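Local atomic coordinates of peptidoglycan N-acetylglucosamine deacetylase (Agathobacter rectalis, PDB entry 5JMU), a protein that probably hydrolyses carbon-nitrogen bonds other than peptide bonds, as a zinc-dependent deacetylase of peptidoglycan N-acetylglucosamine, of which this chain is the catalytic domain. Residues Q198-G203 / Y208-L213; Q35-V40 / F191-V196. All blocks are in the same frame, centred on the assembly; numbering follows the deposited sequence.

Contact 1 (Q198-G203 / Y208-L213)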
loop_
_atom_site.group_PDB
_atom_site.type_symbol
_atom_site.label_atom_id
_atom_site.label_comp_id
_atom_site.label_asym_id
_atom_site.label_seq_id
_atom_site.Cartn_x
_atom_site.Cartn_y
_atom_site.Cartn_z
ATOM N N GLN A 198 8.581 -16.906 2.363
ATOM C CA GLN A 198 7.748 -17.985 2.881
ATOM C C GLN A 198 6.268 -17.735 2.624
ATOM O O GLN A 198 5.535 -18.693 2.361
ATOM C CB GLN A 198 7.976 -18.155 4.358
ATOM C CG GLN A 198 9.246 -18.883 4.692
ATOM C CD GLN A 198 9.522 -18.717 6.179
ATOM O OE1 GLN A 198 9.056 -19.511 7.006
ATOM N NE2 GLN A 198 10.237 -17.663 6.536
ATOM N N ILE A 199 5.835 -16.463 2.680
ATOM C CA ILE A 199 4.446 -16.136 2.381
ATOM C C ILE A 199 4.110 -16.522 0.929
ATOM O O ILE A 199 3.070 -17.142 0.669
ATOM C CB ILE A 199 4.179 -14.624 2.638
ATOM C CG1 ILE A 199 4.166 -14.355 4.158
ATOM C CG2 ILE A 199 2.847 -14.166 2.028
ATOM C CD1 ILE A 199 4.362 -12.822 4.508
ATOM N N ILE A 200 4.986 -16.173 -0.007
ATOM C CA ILE A 200 4.772 -16.544 -1.407
ATOM C C ILE A 200 4.819 -18.079 -1.602
ATOM O O ILE A 200 3.954 -18.643 -2.321
ATOM C CB ILE A 200 5.783 -15.860 -2.322
ATOM C CG1 ILE A 200 5.506 -14.342 -2.360
ATOM C CG2 ILE A 200 5.655 -16.446 -3.755
ATOM C CD1 ILE A 200 6.647 -13.547 -3.010
ATOM N N GLN A 201 5.795 -18.736 -0.992
ATOM C CA GLN A 201 5.864 -20.187 -1.109
ATOM C C GLN A 201 4.555 -20.823 -0.642
ATOM O O GLN A 201 4.001 -21.695 -1.321
ATOM C CB GLN A 201 7.022 -20.749 -0.280
ATOM C CG GLN A 201 8.382 -20.408 -0.909
ATOM C CD GLN A 201 9.568 -20.789 -0.029
ATOM O OE1 GLN A 201 9.507 -20.732 1.185
ATOM N NE2 GLN A 201 10.655 -21.151 -0.662
ATOM N N TRP A 202 4.072 -20.386 0.513
ATOM C CA TRP A 202 2.834 -20.962 1.032
ATOM C C TRP A 202 1.648 -20.663 0.101
ATOM O O TRP A 202 0.854 -21.556 -0.237
ATOM C CB TRP A 202 2.535 -20.439 2.445
ATOM C CG TRP A 202 1.273 -21.021 2.970
ATOM C CD1 TRP A 202 1.124 -22.204 3.662
ATOM C CD2 TRP A 202 -0.037 -20.476 2.821
ATOM N NE1 TRP A 202 -0.202 -22.415 3.939
ATOM C CE2 TRP A 202 -0.932 -21.360 3.457
ATOM C CE3 TRP A 202 -0.538 -19.305 2.242
ATOM C CZ2 TRP A 202 -2.315 -21.117 3.491
ATOM C CZ3 TRP A 202 -1.893 -19.068 2.283
ATOM C CH2 TRP A 202 -2.756 -19.951 2.909
ATOM N N GLY A 203 1.524 -19.406 -0.300
ATOM C CA GLY A 203 0.383 -19.034 -1.115
ATOM C C GLY A 203 0.398 -19.806 -2.421
ATOM O O GLY A 203 -0.629 -20.378 -2.820
ATOM N N TYR A 208 -3.241 -20.050 -4.259
ATOM C CA TYR A 208 -3.413 -18.593 -4.321
ATOM C C TYR A 208 -2.625 -17.979 -5.480
ATOM O O TYR A 208 -1.540 -18.488 -5.855
ATOM C CB TYR A 208 -2.970 -17.918 -3.006
ATOM C CG TYR A 208 -3.891 -18.227 -1.867
ATOM C CD1 TYR A 208 -3.772 -19.425 -1.153
ATOM C CD2 TYR A 208 -4.929 -17.373 -1.563
ATOM C CE1 TYR A 208 -4.631 -19.731 -0.126
ATOM C CE2 TYR A 208 -5.823 -17.673 -0.516
ATOM C CZ TYR A 208 -5.650 -18.861 0.185
ATOM O OH TYR A 208 -6.479 -19.197 1.218
ATOM N N THR A 209 -3.162 -16.873 -6.005
ATOM C CA THR A 209 -2.512 -16.093 -7.079
ATOM C C THR A 209 -2.165 -14.722 -6.525
ATOM O O THR A 209 -3.048 -14.040 -5.996
ATOM C CB THR A 209 -3.433 -15.926 -8.298
ATOM O OG1 THR A 209 -3.697 -17.241 -8.816
ATOM C CG2 THR A 209 -2.707 -15.098 -9.365
ATOM N N PHE A 210 -0.894 -14.329 -6.642
ATOM C CA PHE A 210 -0.421 -13.000 -6.249
ATOM C C PHE A 210 -0.533 -12.041 -7.388
ATOM O O PHE A 210 -0.032 -12.309 -8.495
ATOM C CB PHE A 210 1.026 -13.079 -5.779
ATOM C CG PHE A 210 1.179 -13.817 -4.476
ATOM C CD1 PHE A 210 1.338 -15.211 -4.481
ATOM C CD2 PHE A 210 1.181 -13.144 -3.273
ATOM C CE1 PHE A 210 1.449 -15.935 -3.277
ATOM C CE2 PHE A 210 1.323 -13.818 -2.088
ATOM C CZ PHE A 210 1.447 -15.243 -2.074
ATOM N N LEU A 211 -1.206 -10.909 -7.137
ATOM C CA LEU A 211 -1.404 -9.908 -8.166
ATOM C C LEU A 211 -0.996 -8.528 -7.663
ATOM O O LEU A 211 -1.041 -8.267 -6.454
ATOM C CB LEU A 211 -2.867 -9.884 -8.565
ATOM C CG LEU A 211 -3.476 -11.097 -9.247
ATOM C CD1 LEU A 211 -4.986 -10.883 -9.450
ATOM C CD2 LEU A 211 -2.754 -11.301 -10.558
ATOM N N PRO A 212 -0.655 -7.608 -8.564
ATOM C CA PRO A 212 -0.525 -6.172 -8.243
ATOM C C PRO A 212 -1.887 -5.471 -8.349
ATOM O O PRO A 212 -2.775 -5.931 -9.086
ATOM C CB PRO A 212 0.418 -5.639 -9.316
ATOM C CG PRO A 212 -0.003 -6.492 -10.587
ATOM C CD PRO A 212 -0.439 -7.884 -10.007
ATOM N N LEU A 213 -2.064 -4.378 -7.601
ATOM C CA LEU A 213 -3.307 -3.615 -7.711
ATOM C C LEU A 213 -3.256 -2.824 -8.982
ATOM O O LEU A 213 -2.218 -2.225 -9.324
ATOM C CB LEU A 213 -3.486 -2.673 -6.497
ATOM C CG LEU A 213 -3.878 -3.390 -5.190
ATOM C CD1 LEU A 213 -3.632 -2.444 -4.006
ATOM C CD2 LEU A 213 -5.315 -3.885 -5.234
#
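Phe210 pushes its ring against the helix 196-205 backbone where Gly203 has no side chain. Its CZ lies 3.6 Å from Ile200 CA, and the carbonyl oxygen of Ile199 meets the ring at its edge. Over one face stands Ile200 CG1, 4.3 Å from the ring centroid and 16° off the normal, a CH-pi contact near the rim. A CB on Gly203 would collide with Phe210 CZ, so the bare backbone is what allows this close approach. Ile22 and Leu24 of strand 21-27 and Val46 also touch the ring, which is buried between helix and sheet. This is the last alpha-to-beta passage of the NodB-type deacetylase barrel: the helix turns back into strand 209-210, which pairs in parallel with strand 21-27. At the turn the backbone N of Tyr208 donates to Gly203 O (3.0 Å, N-H...O angle 150°). Packing is looser beyond it, among partly exposed residues. Trp202, whose CG is anti to the backbone N, brings its six-membered ring obliquely across to the Tyr208 ring, with planes at 30° but slid apart, centroids 5.3 Å distant; the rings barely overlap, and the closest approach is Trp202 CH2 to Tyr208 CE1 at 3.6 Å. With a serine in place of Tyr208 the backbone bond could persist, but Trp202 would probably lose its aromatic neighbour and a gap would open beside Val175.

Contact 2 (Q35-V40 / F191-V196)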
loop_
_atom_site.group_PDB
_atom_site.type_symbol
_atom_site.label_atom_id
_atom_site.label_comp_id
_atom_site.label_asym_id
_atom_site.label_seq_id
_atom_site.Cartn_x
_atom_site.Cartn_y
_atom_site.Cartn_z
ATOM N N GLN A 35 15.479 -3.070 -2.229
ATOM C CA GLN A 35 16.127 -3.792 -3.310
ATOM C C GLN A 35 16.051 -5.322 -3.075
ATOM O O GLN A 35 15.725 -6.088 -3.976
ATOM C CB GLN A 35 17.589 -3.350 -3.455
ATOM C CG GLN A 35 18.373 -4.130 -4.495
ATOM C CD GLN A 35 17.839 -3.944 -5.880
ATOM O OE1 GLN A 35 17.296 -4.879 -6.486
ATOM N NE2 GLN A 35 17.980 -2.740 -6.404
ATOM N N GLY A 36 16.359 -5.751 -1.856
ATOM C CA GLY A 36 16.341 -7.162 -1.524
ATOM C C GLY A 36 14.943 -7.759 -1.703
ATOM O O GLY A 36 14.793 -8.889 -2.157
ATOM N N LEU A 37 13.917 -6.985 -1.328
ATOM C CA LEU A 37 12.522 -7.383 -1.516
ATOM C C LEU A 37 12.234 -7.536 -3.017
ATOM O O LEU A 37 11.607 -8.512 -3.443
ATOM C CB LEU A 37 11.586 -6.338 -0.882
ATOM C CG LEU A 37 10.092 -6.552 -1.185
ATOM C CD1 LEU A 37 9.592 -7.976 -0.784
ATOM C CD2 LEU A 37 9.274 -5.480 -0.457
ATOM N N LEU A 38 12.679 -6.576 -3.827
ATOM C CA LEU A 38 12.459 -6.695 -5.283
ATOM C C LEU A 38 13.091 -7.973 -5.862
ATOM O O LEU A 38 12.554 -8.592 -6.787
ATOM C CB LEU A 38 13.006 -5.464 -6.010
ATOM C CG LEU A 38 12.241 -4.197 -5.678
ATOM C CD1 LEU A 38 12.918 -3.055 -6.476
ATOM C CD2 LEU A 38 10.769 -4.352 -6.069
ATOM N N ASP A 39 14.236 -8.368 -5.318
ATOM C CA ASP A 39 14.941 -9.550 -5.773
ATOM C C ASP A 39 14.123 -10.788 -5.413
ATOM O O ASP A 39 14.019 -11.738 -6.196
ATOM C CB ASP A 39 16.334 -9.618 -5.117
ATOM C CG ASP A 39 17.294 -8.564 -5.663
ATOM O OD1 ASP A 39 17.006 -7.986 -6.721
ATOM O OD2 ASP A 39 18.347 -8.323 -5.034
ATOM N N VAL A 40 13.549 -10.795 -4.205
ATOM C CA VAL A 40 12.690 -11.932 -3.811
ATOM C C VAL A 40 11.444 -12.030 -4.705
ATOM O O VAL A 40 11.073 -13.130 -5.150
ATOM C CB VAL A 40 12.242 -11.818 -2.334
ATOM C CG1 VAL A 40 11.102 -12.812 -1.992
ATOM C CG2 VAL A 40 13.413 -12.038 -1.399
ATOM N N PHE A 191 12.544 -7.330 9.235
ATOM C CA PHE A 191 11.983 -8.620 9.660
ATOM C C PHE A 191 10.738 -8.986 8.846
ATOM O O PHE A 191 10.405 -10.166 8.663
ATOM C CB PHE A 191 11.650 -8.619 11.172
ATOM C CG PHE A 191 10.478 -7.723 11.542
ATOM C CD1 PHE A 191 10.678 -6.390 11.850
ATOM C CD2 PHE A 191 9.177 -8.228 11.588
ATOM C CE1 PHE A 191 9.610 -5.568 12.227
ATOM C CE2 PHE A 191 8.100 -7.416 11.932
ATOM C CZ PHE A 191 8.297 -6.064 12.223
ATOM N N SER A 192 10.053 -7.971 8.334
ATOM C CA SER A 192 8.816 -8.205 7.622
ATOM C C SER A 192 9.154 -8.521 6.159
ATOM O O SER A 192 8.550 -9.402 5.529
ATOM C CB SER A 192 7.882 -6.968 7.742
ATOM O OG SER A 192 6.619 -7.235 7.099
ATOM N N VAL A 193 10.099 -7.772 5.588
ATOM C CA VAL A 193 10.576 -8.100 4.247
ATOM C C VAL A 193 11.032 -9.554 4.192
ATOM O O VAL A 193 10.780 -10.276 3.212
ATOM C CB VAL A 193 11.731 -7.155 3.816
ATOM C CG1 VAL A 193 12.482 -7.691 2.580
ATOM C CG2 VAL A 193 11.159 -5.727 3.576
ATOM N N ASN A 194 11.682 -9.989 5.261
ATOM C CA ASN A 194 12.280 -11.327 5.258
ATOM C C ASN A 194 11.219 -12.437 5.344
ATOM O O ASN A 194 11.534 -13.621 5.180
ATOM C CB ASN A 194 13.284 -11.474 6.413
ATOM C CG ASN A 194 14.587 -10.747 6.147
ATOM O OD1 ASN A 194 14.851 -10.318 5.016
ATOM N ND2 ASN A 194 15.426 -10.640 7.182
ATOM N N ALA A 195 9.975 -12.046 5.606
ATOM C CA ALA A 195 8.864 -12.986 5.652
ATOM C C ALA A 195 8.267 -13.272 4.271
ATOM O O ALA A 195 7.532 -14.227 4.081
ATOM C CB ALA A 195 7.766 -12.433 6.569
ATOM N N VAL A 196 8.559 -12.414 3.304
ATOM C CA VAL A 196 7.792 -12.440 2.055
ATOM C C VAL A 196 8.029 -13.750 1.281
ATOM O O VAL A 196 7.075 -14.340 0.730
ATOM C CB VAL A 196 8.151 -11.228 1.180
ATOM C CG1 VAL A 196 7.564 -11.374 -0.244
ATOM C CG2 VAL A 196 7.631 -9.940 1.859
#
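Leu37 reaches across from helix 34-43 to two valines, meeting each with a different part of its side chain. Near the backbone, its CB rests against Val193 CG1 at 3.8 Å, and the same methyl comes within 4.1 Å of Leu37 CA, so Val193 packs close to the helix backbone itself. Farther out, Leu37 CD1 lies against both methyls of Val196, 3.8 Å from CG2 and 4.0 Å from CG1. The two side chains cross at about a right angle, and one leucine methyl meets both branches of the valine. The leucine torsions account for this division: CG is anti to the backbone N (chi1 172°), and chi2 of 55° swings CD1 over to Val196. One helical turn on, Val40 points toward Val196, but the approach is less close, CG1 to CG1 at 4.2 Å. All the contacts across this interface are apolar. Val193 and Val196 are presented together because they are the first and last residues of a type I beta turn, joined by the bond from Val196 N to Val193 O (3.1 Å). Behind the valines, Ser192 OG is hydrogen-bonded to Asp156 and Gln185, while Phe50 of strand 49-53 and Asp187 adjoin Leu37. The side chain of Val193 lies about 10 Å from that of the zinc ligand Asp28, placing this seam outside the metal site. Such hydrophobic packing between neighbouring helical segments on the outside of a parallel sheet is characteristic of the barrel-like NodB homology fold of polysaccharide deacetylases.

Overall arrangement
From the N terminus, the chain runs through strand 21-27 into helix 34-43, which supplies the early half of contact 2. Its partner arrives 151 residues later, after most of the remaining strands and helices, so contact 2 closes a long loop and brings residues 191-196 back to helix 34-43. Helix 196-205 follows directly, and contact 1 closes a short helix-to-strand return, five residues across, into strand 209-210. The two neither nest nor cross: contact 2 is complete before contact 1 opens, with centres about 13 Å apart. Together they join helix 34-43, helices 190-193 and 196-205, and strand 209-210 on the sheet that includes strands 21-27 and 49-53.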